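Long-range contacts in NAD-dependent protein deacylase 2 (Archaeoglobus fulgidus, PDB 4TWJ), which removes acetyl groups from lysine residues of proteins, including the archaeal chromatin protein Alba, in a reaction that consumes NAD+: residues His17-Thr22 / Ala96-Asn101; Phe187-Ser192 / Glu201-Ala206; Ala76-Ala81 / Gln107-Arg112; Ala86-Met91 / Lys241-Val246. All blocks are in the same frame, centred on the assembly; numbering follows the deposited sequence.

Interaction 1 (His17-Thr22 / Ala96-Asn101); sequences HAVVFT and AVITQN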
loop_
_atom_site.group_PDB
_atom_site.type_symbol
_atom_site.label_atom_id
_atom_site.label_comp_id
_atom_site.label_asym_id
_atom_site.label_seq_id
_atom_site.Cartn_x
_atom_site.Cartn_y
_atom_site.Cartn_z
ATOM N N HIS A 17 15.183 -0.155 -13.265
ATOM C CA HIS A 17 13.807 0.236 -12.984
ATOM C C HIS A 17 13.217 -0.582 -11.841
ATOM O O HIS A 17 12.574 -1.600 -12.068
ATOM C CB HIS A 17 12.962 0.055 -14.247
ATOM C CG HIS A 17 11.624 0.714 -14.176
ATOM N ND1 HIS A 17 11.309 1.836 -14.910
ATOM C CD2 HIS A 17 10.521 0.422 -13.445
ATOM C CE1 HIS A 17 10.070 2.202 -14.639
ATOM N NE2 HIS A 17 9.570 1.360 -13.754
ATOM N N ALA A 18 13.440 -0.123 -10.614
ATOM C CA ALA A 18 12.951 -0.821 -9.427
ATOM C C ALA A 18 11.558 -0.329 -9.026
ATOM O O ALA A 18 11.256 0.862 -9.114
ATOM C CB ALA A 18 13.929 -0.646 -8.281
ATOM N N VAL A 19 10.714 -1.266 -8.595
ATOM C CA VAL A 19 9.362 -0.973 -8.127
ATOM C C VAL A 19 9.201 -1.539 -6.719
ATOM O O VAL A 19 9.694 -2.630 -6.428
ATOM C CB VAL A 19 8.309 -1.596 -9.072
ATOM C CG1 VAL A 19 6.903 -1.496 -8.489
ATOM C CG2 VAL A 19 8.380 -0.924 -10.437
ATOM N N VAL A 20 8.534 -0.782 -5.852
ATOM C CA VAL A 20 8.215 -1.235 -4.501
ATOM C C VAL A 20 6.704 -1.399 -4.367
ATOM O O VAL A 20 5.944 -0.559 -4.845
ATOM C CB VAL A 20 8.759 -0.261 -3.439
ATOM C CG1 VAL A 20 8.330 -0.689 -2.042
ATOM C CG2 VAL A 20 10.274 -0.189 -3.536
ATOM N N PHE A 21 6.294 -2.492 -3.725
ATOM C CA PHE A 21 4.889 -2.874 -3.568
ATOM C C PHE A 21 4.645 -3.049 -2.071
ATOM O O PHE A 21 5.339 -3.841 -1.425
ATOM C CB PHE A 21 4.648 -4.179 -4.334
ATOM C CG PHE A 21 3.263 -4.752 -4.192
ATOM C CD1 PHE A 21 2.322 -4.582 -5.198
ATOM C CD2 PHE A 21 2.921 -5.523 -3.083
ATOM C CE1 PHE A 21 1.059 -5.143 -5.092
ATOM C CE2 PHE A 21 1.659 -6.086 -2.973
ATOM C CZ PHE A 21 0.730 -5.892 -3.978
ATOM N N THR A 22 3.688 -2.310 -1.513
ATOM C CA THR A 22 3.467 -2.345 -0.064
ATOM C C THR A 22 2.036 -2.656 0.338
ATOM O O THR A 22 1.087 -2.339 -0.381
ATOM C CB THR A 22 3.893 -1.022 0.607
ATOM O OG1 THR A 22 3.023 0.040 0.192
ATOM C CG2 THR A 22 5.328 -0.680 0.234
ATOM N N ALA A 96 8.601 3.688 -8.906
ATOM C CA ALA A 96 7.196 3.695 -8.523
ATOM C C ALA A 96 6.991 2.934 -7.228
ATOM O O ALA A 96 7.674 1.949 -6.963
ATOM C CB ALA A 96 6.343 3.071 -9.617
ATOM N N VAL A 97 6.041 3.409 -6.432
ATOM C CA VAL A 97 5.567 2.685 -5.266
ATOM C C VAL A 97 4.124 2.302 -5.556
ATOM O O VAL A 97 3.285 3.165 -5.820
ATOM C CB VAL A 97 5.628 3.536 -3.985
ATOM C CG1 VAL A 97 5.070 2.754 -2.800
ATOM C CG2 VAL A 97 7.057 3.982 -3.715
ATOM N N ILE A 98 3.854 1.004 -5.552
ATOM C CA ILE A 98 2.505 0.492 -5.691
ATOM C C ILE A 98 2.042 0.119 -4.295
ATOM O O ILE A 98 2.693 -0.676 -3.628
ATOM C CB ILE A 98 2.469 -0.755 -6.599
ATOM C CG1 ILE A 98 2.989 -0.415 -7.999
ATOM C CG2 ILE A 98 1.057 -1.316 -6.678
ATOM C CD1 ILE A 98 3.320 -1.625 -8.845
ATOM N N THR A 99 0.925 0.679 -3.840
ATOM C CA THR A 99 0.475 0.386 -2.483
ATOM C C THR A 99 -0.984 -0.048 -2.410
ATOM O O THR A 99 -1.833 0.430 -3.165
ATOM C CB THR A 99 0.725 1.564 -1.510
ATOM O OG1 THR A 99 0.469 1.128 -0.170
ATOM C CG2 THR A 99 -0.158 2.761 -1.833
ATOM N N GLN A 100 -1.243 -0.956 -1.478
ATOM C CA GLN A 100 -2.588 -1.399 -1.151
ATOM C C GLN A 100 -3.183 -0.526 -0.050
ATOM O O GLN A 100 -4.359 -0.667 0.280
ATOM C CB GLN A 100 -2.553 -2.850 -0.671
ATOM C CG GLN A 100 -2.013 -3.829 -1.701
ATOM C CD GLN A 100 -1.980 -5.256 -1.195
ATOM O OE1 GLN A 100 -3.012 -5.914 -1.099
ATOM N NE2 GLN A 100 -0.791 -5.747 -0.874
ATOM N N ASN A 101 -2.363 0.359 0.519
ATOM C CA ASN A 101 -2.738 1.135 1.701
ATOM C C ASN A 101 -3.452 2.433 1.355
ATOM O O ASN A 101 -3.225 3.012 0.299
ATOM C CB ASN A 101 -1.493 1.446 2.535
ATOM C CG ASN A 101 -0.716 0.200 2.907
ATOM O OD1 ASN A 101 -1.285 -0.879 3.054
ATOM N ND2 ASN A 101 0.597 0.344 3.051
#
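The hydroxyl oxygen of Thr99 is gripped twice: it pairs with Thr22 OG1 at 2.8 Å, with either hydroxyl able to donate, and Thr99 OG1 also accepts from Asn101 N at 3.0 Å, closing an ST turn at the end of the strand. Thr22 OG1, set between its backbone N and carbonyl carbon (chi1 67°), is also hydrogen-bonded to His106; a hydroxyl suits both positions because each oxygen has two partners. Behind them, strands 18-22 and 96-99 run parallel. Val20 N donates to Ala96 O, Val20 O takes Ile98 N at 2.7 Å, Ile98 O takes Thr22 N, and Thr22 O takes Gln100 N. Ala96 N, although buried, has no partner. Branched side chains suit these extended residues: Val19 CG1 meets Ile98 CD1 at 3.6 Å. On the same face, Phe21 CD1 lies 3.8 Å from Ile98 CG2, with the two side chains crossing obliquely. Farther round the ring, Gln100 NE2 stands 3.2 Å from Phe21 CE2, the amide and ring planes 42° apart, while Gln100 NE2 is hydrogen-bonded to Ser192 OG. An alanine in place of Phe21 would probably leave a gap beside Ile98 CG2 and take away the ring that the Gln100 amide packs against. Gln100 and Asn101 bind NAD+, and Asn101 ND2 is tied to Gly23 O. The chemistry therefore changes along the pair, from apolar packing within the Rossmann-type sheet to a hydrogen-bonded strand end, which is consistent with holding the NAD+-binding residues in place.

Interaction 2 (Phe187-Ser192 / Glu201-Ala206); sequences FMVVGS and ELPYIA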
loop_
_atom_site.group_PDB
_atom_site.type_symbol
_atom_site.label_atom_id
_atom_site.label_comp_id
_atom_site.label_asym_id
_atom_site.label_seq_id
_atom_site.Cartn_x
_atom_site.Cartn_y
_atom_site.Cartn_z
ATOM N N PHE A 187 11.571 -5.901 -8.219
ATOM C CA PHE A 187 10.245 -5.734 -7.632
ATOM C C PHE A 187 10.344 -6.165 -6.176
ATOM O O PHE A 187 10.627 -7.331 -5.895
ATOM C CB PHE A 187 9.231 -6.588 -8.395
ATOM C CG PHE A 187 7.792 -6.243 -8.114
ATOM C CD1 PHE A 187 7.075 -5.436 -8.985
ATOM C CD2 PHE A 187 7.141 -6.755 -6.995
ATOM C CE1 PHE A 187 5.746 -5.133 -8.739
ATOM C CE2 PHE A 187 5.811 -6.455 -6.748
ATOM C CZ PHE A 187 5.116 -5.644 -7.622
ATOM N N MET A 188 10.158 -5.221 -5.257
ATOM C CA MET A 188 10.318 -5.498 -3.830
ATOM C C MET A 188 8.987 -5.353 -3.105
ATOM O O MET A 188 8.416 -4.265 -3.055
ATOM C CB MET A 188 11.366 -4.572 -3.206
ATOM C CG MET A 188 11.543 -4.777 -1.705
ATOM S SD MET A 188 13.046 -4.044 -1.027
ATOM C CE MET A 188 12.762 -2.310 -1.353
ATOM N N VAL A 189 8.497 -6.466 -2.563
ATOM C CA VAL A 189 7.285 -6.475 -1.749
ATOM C C VAL A 189 7.672 -6.186 -0.298
ATOM O O VAL A 189 8.615 -6.790 0.221
ATOM C CB VAL A 189 6.564 -7.839 -1.842
ATOM C CG1 VAL A 189 5.432 -7.936 -0.822
ATOM C CG2 VAL A 189 6.039 -8.060 -3.255
ATOM N N VAL A 190 6.961 -5.257 0.340
ATOM C CA VAL A 190 7.195 -4.921 1.752
ATOM C C VAL A 190 5.870 -4.884 2.519
ATOM O O VAL A 190 4.996 -4.074 2.222
ATOM C CB VAL A 190 7.901 -3.556 1.917
ATOM C CG1 VAL A 190 8.252 -3.305 3.381
ATOM C CG2 VAL A 190 9.152 -3.480 1.050
ATOM N N GLY A 191 5.732 -5.755 3.514
ATOM C CA GLY A 191 4.568 -5.729 4.389
ATOM C C GLY A 191 3.263 -6.123 3.726
ATOM O O GLY A 191 2.235 -5.491 3.967
ATOM N N SER A 192 3.297 -7.158 2.891
ATOM C CA SER A 192 2.070 -7.731 2.326
ATOM C C SER A 192 2.129 -9.253 2.304
ATOM O O SER A 192 3.157 -9.837 1.966
ATOM C CB SER A 192 1.819 -7.208 0.912
ATOM O OG SER A 192 0.640 -7.787 0.362
ATOM N N GLU A 201 -1.730 -10.053 -7.945
ATOM C CA GLU A 201 -1.284 -10.471 -9.283
ATOM C C GLU A 201 0.017 -9.774 -9.690
ATOM O O GLU A 201 0.819 -10.322 -10.450
ATOM C CB GLU A 201 -2.370 -10.181 -10.329
ATOM C CG GLU A 201 -2.107 -10.762 -11.717
ATOM C CD GLU A 201 -2.062 -12.275 -11.733
ATOM O OE1 GLU A 201 -2.782 -12.907 -10.934
ATOM O OE2 GLU A 201 -1.307 -12.845 -12.555
ATOM N N LEU A 202 0.227 -8.561 -9.188
ATOM C CA LEU A 202 1.321 -7.722 -9.669
ATOM C C LEU A 202 2.728 -8.319 -9.482
ATOM O O LEU A 202 3.532 -8.267 -10.414
ATOM C CB LEU A 202 1.212 -6.310 -9.071
ATOM C CG LEU A 202 -0.007 -5.553 -9.617
ATOM C CD1 LEU A 202 -0.349 -4.366 -8.733
ATOM C CD2 LEU A 202 0.213 -5.109 -11.052
ATOM N N PRO A 203 3.038 -8.888 -8.299
ATOM C CA PRO A 203 4.346 -9.547 -8.194
ATOM C C PRO A 203 4.529 -10.727 -9.154
ATOM O O PRO A 203 5.638 -10.960 -9.623
ATOM C CB PRO A 203 4.413 -10.020 -6.731
ATOM C CG PRO A 203 3.075 -9.727 -6.132
ATOM C CD PRO A 203 2.413 -8.696 -6.982
ATOM N N TYR A 204 3.454 -11.454 -9.447
ATOM C CA TYR A 204 3.535 -12.548 -10.420
ATOM C C TYR A 204 3.791 -12.029 -11.832
ATOM O O TYR A 204 4.521 -12.647 -12.601
ATOM C CB TYR A 204 2.268 -13.393 -10.395
ATOM C CG TYR A 204 2.084 -14.149 -9.105
ATOM C CD1 TYR A 204 2.872 -15.258 -8.805
ATOM C CD2 TYR A 204 1.119 -13.764 -8.186
ATOM C CE1 TYR A 204 2.700 -15.957 -7.621
ATOM C CE2 TYR A 204 0.945 -14.451 -6.999
ATOM C CZ TYR A 204 1.732 -15.547 -6.722
ATOM O OH TYR A 204 1.549 -16.232 -5.539
ATOM N N ILE A 205 3.183 -10.897 -12.170
ATOM C CA ILE A 205 3.437 -10.252 -13.456
ATOM C C ILE A 205 4.908 -9.843 -13.576
ATOM O O ILE A 205 5.540 -10.069 -14.611
ATOM C CB ILE A 205 2.515 -9.031 -13.663
ATOM C CG1 ILE A 205 1.069 -9.497 -13.873
ATOM C CG2 ILE A 205 2.985 -8.185 -14.836
ATOM C CD1 ILE A 205 0.039 -8.388 -13.791
ATOM N N ALA A 206 5.450 -9.241 -12.520
ATOM C CA ALA A 206 6.860 -8.835 -12.516
ATOM C C ALA A 206 7.788 -10.048 -12.630
ATOM O O ALA A 206 8.778 -10.016 -13.363
ATOM C CB ALA A 206 7.179 -8.034 -11.260
#
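Phe187 is the bump of this contact, its ring pressed from strand 187-190 against the hollow that Leu202, Pro203 and Ala206 form on helix 201-206. Phe187 CB points toward the helix, and CG lies anti to the backbone N (chi1 -165°). Its CD1 meets the methyl of Ala206 at 3.5 Å, and a residue no larger than alanine suits a place where the ring comes so close. Farther along, Phe187 CE2 lies 3.8 Å from Pro203 CB. Pro203 CA makes an off-centre CH-pi contact, 4.2 Å from the Phe187 ring centroid and 29° from the ring normal. At the tip, Phe187 CZ reaches Leu202 CB at 4.2 Å. Val189 adds a smaller bump: its CG2 lies in plane at the edge of the Phe187 ring and touches Pro203 CB at 4.3 Å. An alanine instead of Phe187 would probably open a gap between sheet and helix, leaving Pro203 without its aromatic partner. Met213 of the next strand touches Phe187, Pro203 and Ala206, while Tyr204, its CB pointing away from the strand, packs on the bound peptide's backbone. Strand and helix run nearly antiparallel (155°), their axes 9.4 Å apart, as in the first half of a beta-alpha-beta crossover. Strand 186-190, helix 201-208 and strand 212-217 build that unit of the sirtuin Rossmann-fold domain, with the NAD+-binding residues Gly191 and Ser192 at the strand's C-terminal end.

Interaction 3 (Ala76-Ala81 / Gln107-Arg112); sequences AEPNPA and QRAGSR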
loop_
_atom_site.group_PDB
_atom_site.type_symbol
_atom_site.label_atom_id
_atom_site.label_comp_id
_atom_site.label_asym_id
_atom_site.label_seq_id
_atom_site.Cartn_x
_atom_site.Cartn_y
_atom_site.Cartn_z
ATOM N N ALA A 76 0.508 6.923 13.062
ATOM C CA ALA A 76 -0.069 8.251 12.853
ATOM C C ALA A 76 0.739 9.070 11.845
ATOM O O ALA A 76 0.203 9.974 11.207
ATOM C CB ALA A 76 -0.165 8.997 14.173
ATOM N N GLU A 77 2.027 8.757 11.722
ATOM C CA GLU A 77 2.913 9.433 10.776
ATOM C C GLU A 77 3.894 8.426 10.171
ATOM O O GLU A 77 4.037 7.320 10.691
ATOM C CB GLU A 77 3.661 10.563 11.484
ATOM C CG GLU A 77 2.776 11.758 11.806
ATOM C CD GLU A 77 3.519 12.882 12.497
ATOM O OE1 GLU A 77 3.185 14.058 12.234
ATOM O OE2 GLU A 77 4.429 12.595 13.304
ATOM N N PRO A 78 4.570 8.799 9.067
ATOM C CA PRO A 78 5.489 7.851 8.426
ATOM C C PRO A 78 6.589 7.317 9.352
ATOM O O PRO A 78 7.090 8.042 10.213
ATOM C CB PRO A 78 6.103 8.669 7.286
ATOM C CG PRO A 78 5.113 9.738 6.996
ATOM C CD PRO A 78 4.450 10.054 8.303
ATOM N N ASN A 79 6.933 6.045 9.167
ATOM C CA ASN A 79 8.008 5.382 9.899
ATOM C C ASN A 79 9.253 5.244 9.004
ATOM O O ASN A 79 9.202 5.608 7.828
ATOM C CB ASN A 79 7.521 4.021 10.431
ATOM C CG ASN A 79 7.143 3.043 9.328
ATOM O OD1 ASN A 79 7.925 2.776 8.419
ATOM N ND2 ASN A 79 5.937 2.486 9.421
ATOM N N PRO A 80 10.373 4.733 9.558
ATOM C CA PRO A 80 11.616 4.625 8.779
ATOM C C PRO A 80 11.526 3.819 7.479
ATOM O O PRO A 80 12.312 4.066 6.564
ATOM C CB PRO A 80 12.578 3.956 9.762
ATOM C CG PRO A 80 12.104 4.422 11.095
ATOM C CD PRO A 80 10.607 4.395 10.977
ATOM N N ALA A 81 10.587 2.879 7.386
ATOM C CA ALA A 81 10.383 2.139 6.134
ATOM C C ALA A 81 9.864 3.062 5.028
ATOM O O ALA A 81 10.324 2.987 3.885
ATOM C CB ALA A 81 9.437 0.966 6.343
ATOM N N GLN A 107 3.235 9.227 0.598
ATOM C CA GLN A 107 3.276 10.617 0.130
ATOM C C GLN A 107 3.749 11.561 1.231
ATOM O O GLN A 107 4.506 12.495 0.964
ATOM C CB GLN A 107 1.906 11.081 -0.375
ATOM C CG GLN A 107 1.393 10.351 -1.605
ATOM C CD GLN A 107 0.503 9.183 -1.244
ATOM O OE1 GLN A 107 0.874 8.345 -0.428
ATOM N NE2 GLN A 107 -0.686 9.134 -1.833
ATOM N N ARG A 108 3.307 11.307 2.461
ATOM C CA ARG A 108 3.698 12.126 3.611
ATOM C C ARG A 108 5.172 11.946 3.986
ATOM O O ARG A 108 5.757 12.807 4.649
ATOM C CB ARG A 108 2.801 11.829 4.818
ATOM C CG ARG A 108 1.367 12.311 4.642
ATOM C CD ARG A 108 0.741 12.742 5.959
ATOM N NE ARG A 108 0.523 11.621 6.868
ATOM C CZ ARG A 108 -0.000 11.727 8.088
ATOM N NH1 ARG A 108 -0.366 12.911 8.573
ATOM N NH2 ARG A 108 -0.158 10.642 8.835
ATOM N N ALA A 109 5.764 10.832 3.558
ATOM C CA ALA A 109 7.197 10.587 3.731
ATOM C C ALA A 109 8.045 11.181 2.600
ATOM O O ALA A 109 9.272 11.136 2.670
ATOM C CB ALA A 109 7.458 9.091 3.845
ATOM N N GLY A 110 7.399 11.710 1.560
ATOM C CA GLY A 110 8.101 12.335 0.436
ATOM C C GLY A 110 8.077 11.573 -0.882
ATOM O O GLY A 110 8.611 12.056 -1.883
ATOM N N SER A 111 7.469 10.388 -0.904
ATOM C CA SER A 111 7.326 9.640 -2.152
ATOM C C SER A 111 6.414 10.415 -3.098
ATOM O O SER A 111 5.427 11.011 -2.669
ATOM C CB SER A 111 6.756 8.238 -1.906
ATOM O OG SER A 111 7.654 7.428 -1.169
ATOM N N ARG A 112 6.754 10.414 -4.381
ATOM C CA ARG A 112 5.983 11.146 -5.380
ATOM C C ARG A 112 5.198 10.203 -6.281
ATOM O O ARG A 112 3.984 10.347 -6.431
ATOM C CB ARG A 112 6.906 12.017 -6.221
ATOM C CG ARG A 112 7.563 13.131 -5.426
ATOM C CD ARG A 112 8.228 14.129 -6.355
ATOM N NE ARG A 112 9.064 15.083 -5.634
ATOM C CZ ARG A 112 9.795 16.030 -6.216
ATOM N NH1 ARG A 112 9.795 16.163 -7.539
ATOM N NH2 ARG A 112 10.527 16.851 -5.471
#
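Pro78 packs against Arg108 and Ala109 at the C-terminal end of helix 105-108, where the chain turns off in a Schellman motif; on the other segment, the loop before helix 80-90 ends in an N-cap. The side chain of Arg108 traces the outer part of the contact. Its CB rests 3.8 Å from Pro78 CG, an apolar start. CG is anti to the carbonyl carbon (chi1 -69°), and beyond it the chain bends at chi2 and chi3 before it reaches the guanidinium. The guanidinium arrives with Pro78 CD and Glu77 CA lying obliquely to it, NH2 being 3.8 Å from Glu77 CA. At the tip, NH2 points to the carbonyl of Ala76, whose oxygen lies at the guanidinium edge near its plane. The NH2 to Ala76 O separation is only 2.5 Å and the bond is bent, so its exact geometry is doubtful. Glu77 OE1 lies 5.2 Å from Arg108 NH1, too far for a salt bridge, and could exert only a weak attraction. Inside this exposed arm the packing is apolar: Pro78 CB meets Ala109 CB at 3.7 Å, and Tyr83 and Leu105 also touch the proline. The proline ring suits the place because its CB and CG offer an apolar surface to Ala109 and Arg108 CB. Gly110, at whose backbone angles a CB would be jammed against the preceding carbonyl oxygen, returns its N to Gln107 O at 3.1 Å. At the N-cap, Asn79 ND2 bonds Ile26 O of the NAD+ site, while Asn79 OD1 takes Ala81 N at 2.9 Å, in the carbonyl plane.

Interaction 4 (Ala86-Met91 / Lys241-Val246); sequences AELERM and KIVEEV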
loop_
_atom_site.group_PDB
_atom_site.type_symbol
_atom_site.label_atom_id
_atom_site.label_comp_id
_atom_site.label_asym_id
_atom_site.label_seq_id
_atom_site.Cartn_x
_atom_site.Cartn_y
_atom_site.Cartn_z
ATOM N N ALA A 86 11.088 6.419 0.234
ATOM C CA ALA A 86 11.180 7.768 -0.315
ATOM C C ALA A 86 12.608 8.091 -0.757
ATOM O O ALA A 86 12.815 8.673 -1.820
ATOM C CB ALA A 86 10.694 8.794 0.702
ATOM N N GLU A 87 13.589 7.699 0.052
ATOM C CA GLU A 87 15.000 7.960 -0.263
ATOM C C GLU A 87 15.459 7.192 -1.507
ATOM O O GLU A 87 16.206 7.726 -2.330
ATOM C CB GLU A 87 15.889 7.631 0.945
ATOM C CG GLU A 87 17.384 7.880 0.754
ATOM C CD GLU A 87 17.738 9.322 0.438
ATOM O OE1 GLU A 87 16.908 10.228 0.654
ATOM O OE2 GLU A 87 18.874 9.554 -0.027
ATOM N N LEU A 88 15.004 5.950 -1.658
ATOM C CA LEU A 88 15.339 5.170 -2.852
ATOM C C LEU A 88 14.781 5.800 -4.133
ATOM O O LEU A 88 15.382 5.668 -5.198
ATOM C CB LEU A 88 14.861 3.719 -2.717
ATOM C CG LEU A 88 15.633 2.864 -1.709
ATOM C CD1 LEU A 88 14.911 1.552 -1.440
ATOM C CD2 LEU A 88 17.058 2.612 -2.181
ATOM N N GLU A 89 13.636 6.472 -4.030
ATOM C CA GLU A 89 13.083 7.228 -5.156
ATOM C C GLU A 89 13.923 8.481 -5.421
ATOM O O GLU A 89 14.254 8.786 -6.568
ATOM C CB GLU A 89 11.617 7.597 -4.899
ATOM C CG GLU A 89 10.934 8.295 -6.068
ATOM C CD GLU A 89 9.453 8.544 -5.838
ATOM O OE1 GLU A 89 8.962 8.345 -4.709
ATOM O OE2 GLU A 89 8.767 8.950 -6.798
ATOM N N ARG A 90 14.274 9.188 -4.352
ATOM C CA ARG A 90 15.139 10.368 -4.440
ATOM C C ARG A 90 16.473 10.035 -5.114
ATOM O O ARG A 90 17.012 10.846 -5.873
ATOM C CB ARG A 90 15.375 10.941 -3.038
ATOM C CG ARG A 90 15.983 12.332 -3.004
ATOM C CD ARG A 90 15.971 12.903 -1.592
ATOM N NE ARG A 90 14.605 13.142 -1.106
ATOM C CZ ARG A 90 13.976 12.456 -0.146
ATOM N NH1 ARG A 90 12.733 12.793 0.180
ATOM N NH2 ARG A 90 14.560 11.448 0.497
ATOM N N MET A 91 16.986 8.835 -4.850
ATOM C CA MET A 91 18.244 8.363 -5.433
ATOM C C MET A 91 18.121 7.945 -6.903
ATOM O O MET A 91 19.131 7.655 -7.544
ATOM C CB MET A 91 18.790 7.182 -4.622
ATOM C CG MET A 91 19.273 7.554 -3.233
ATOM S SD MET A 91 19.501 6.116 -2.177
ATOM C CE MET A 91 20.878 5.312 -2.987
ATOM N N LYS A 241 18.532 -0.328 6.462
ATOM C CA LYS A 241 19.776 -1.081 6.270
ATOM C C LYS A 241 20.038 -1.368 4.796
ATOM O O LYS A 241 21.184 -1.303 4.344
ATOM C CB LYS A 241 19.765 -2.385 7.064
ATOM C CG LYS A 241 19.838 -2.177 8.565
ATOM C CD LYS A 241 19.802 -3.496 9.315
ATOM C CE LYS A 241 19.508 -3.273 10.789
ATOM N NZ LYS A 241 20.518 -2.394 11.440
ATOM N N ILE A 242 18.978 -1.688 4.054
ATOM C CA ILE A 242 19.090 -1.869 2.608
ATOM C C ILE A 242 19.571 -0.576 1.941
ATOM O O ILE A 242 20.495 -0.610 1.127
ATOM C CB ILE A 242 17.760 -2.340 1.968
ATOM C CG1 ILE A 242 17.424 -3.760 2.434
ATOM C CG2 ILE A 242 17.864 -2.314 0.448
ATOM C CD1 ILE A 242 16.057 -4.248 2.001
ATOM N N VAL A 243 18.965 0.553 2.299
ATOM C CA VAL A 243 19.341 1.847 1.719
ATOM C C VAL A 243 20.816 2.160 1.995
ATOM O O VAL A 243 21.552 2.559 1.089
ATOM C CB VAL A 243 18.454 3.002 2.240
ATOM C CG1 VAL A 243 18.993 4.355 1.784
ATOM C CG2 VAL A 243 17.018 2.827 1.767
ATOM N N GLU A 244 21.248 1.966 3.239
ATOM C CA GLU A 244 22.646 2.229 3.598
ATOM C C GLU A 244 23.604 1.370 2.768
ATOM O O GLU A 244 24.633 1.863 2.302
ATOM C CB GLU A 244 22.878 2.019 5.100
ATOM C CG GLU A 244 22.154 3.024 5.991
ATOM C CD GLU A 244 22.500 4.474 5.680
ATOM O OE1 GLU A 244 23.521 4.968 6.206
ATOM O OE2 GLU A 244 21.747 5.126 4.918
ATOM N N GLU A 245 23.253 0.103 2.559
ATOM C CA GLU A 245 24.075 -0.802 1.754
ATOM C C GLU A 245 24.096 -0.385 0.283
ATOM O O GLU A 245 25.145 -0.423 -0.363
ATOM C CB GLU A 245 23.576 -2.242 1.893
ATOM C CG GLU A 245 24.425 -3.296 1.196
ATOM C CD GLU A 245 25.796 -3.505 1.822
ATOM O OE1 GLU A 245 26.072 -2.967 2.916
ATOM O OE2 GLU A 245 26.605 -4.230 1.209
ATOM N N VAL A 246 22.944 0.017 -0.242
ATOM C CA VAL A 246 22.865 0.522 -1.613
ATOM C C VAL A 246 23.771 1.745 -1.779
ATOM O O VAL A 246 24.498 1.851 -2.763
ATOM C CB VAL A 246 21.416 0.886 -2.003
ATOM C CG1 VAL A 246 21.372 1.580 -3.357
ATOM C CG2 VAL A 246 20.535 -0.359 -2.025
#
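Val243 of helix 235-249 makes the tight part of this contact, its two methyls engaging Leu88 and Glu87 of helix 80-90. Val243 CG2 lies 3.7 Å from Leu88 CG, with both leucine methyls close behind, and the two side chains slide past each other in opposite directions. With Val243 CG1 anti to the backbone N (chi1 172°), that second methyl meets Glu87 CG at 4.0 Å, the side chains crossing at about a right angle. A small beta-branched residue suits this place, since it touches two neighbours of the facing helix at once. One turn farther on, the packing is thinner. Met91 SD stays 4.4 Å from Val243 CG1, and the bend at chi3 turns the terminal methyl so that Met91 CE reaches Val246 CG1 at 3.8 Å. A flexible methionine is well placed to bridge a wider separation.

The solvent side is held by charge. Glu87 lends only its aliphatic stem to Val243; its carboxylate OE1 forms a salt bridge with Arg90 NH2 at 2.7 Å, the oxygen lying in the guanidinium plane, and OE2 pairs with Lys247 of the facing helix. The two salt bridges would probably limit rotation of the Glu87 carboxylate. Toward the interior, Val246 also touches Ile93, in the loop leading to strand 94-99, while Ile242 packs on Leu12 and Val246 on Ala9, so helix 235-249 is wedged between helix 80-90 and the N-terminal helix 2-14.

Overall arrangement
From the N terminus, strand 18-22 is the first to find a distant partner: interaction 1 closes a long loop that holds several helices by pairing it with strand 94-99. Before that loop ends, interactions 3 and 4 have opened, so both cross it, and they cross each other as well. Interaction 3 closes soon after, at residues 107-112, whereas interaction 4 waits for the C-terminal helix 235-249. Both use helix 80-90 and meet where Glu89 OE1 bonds Arg112 N. Interaction 2 follows interactions 1 and 3 in series and lies wholly within the span of interaction 4. It continues the sheet from interaction 1, with Gln100 touching Ser192, while Met188 packs on Ile242 of interaction 4.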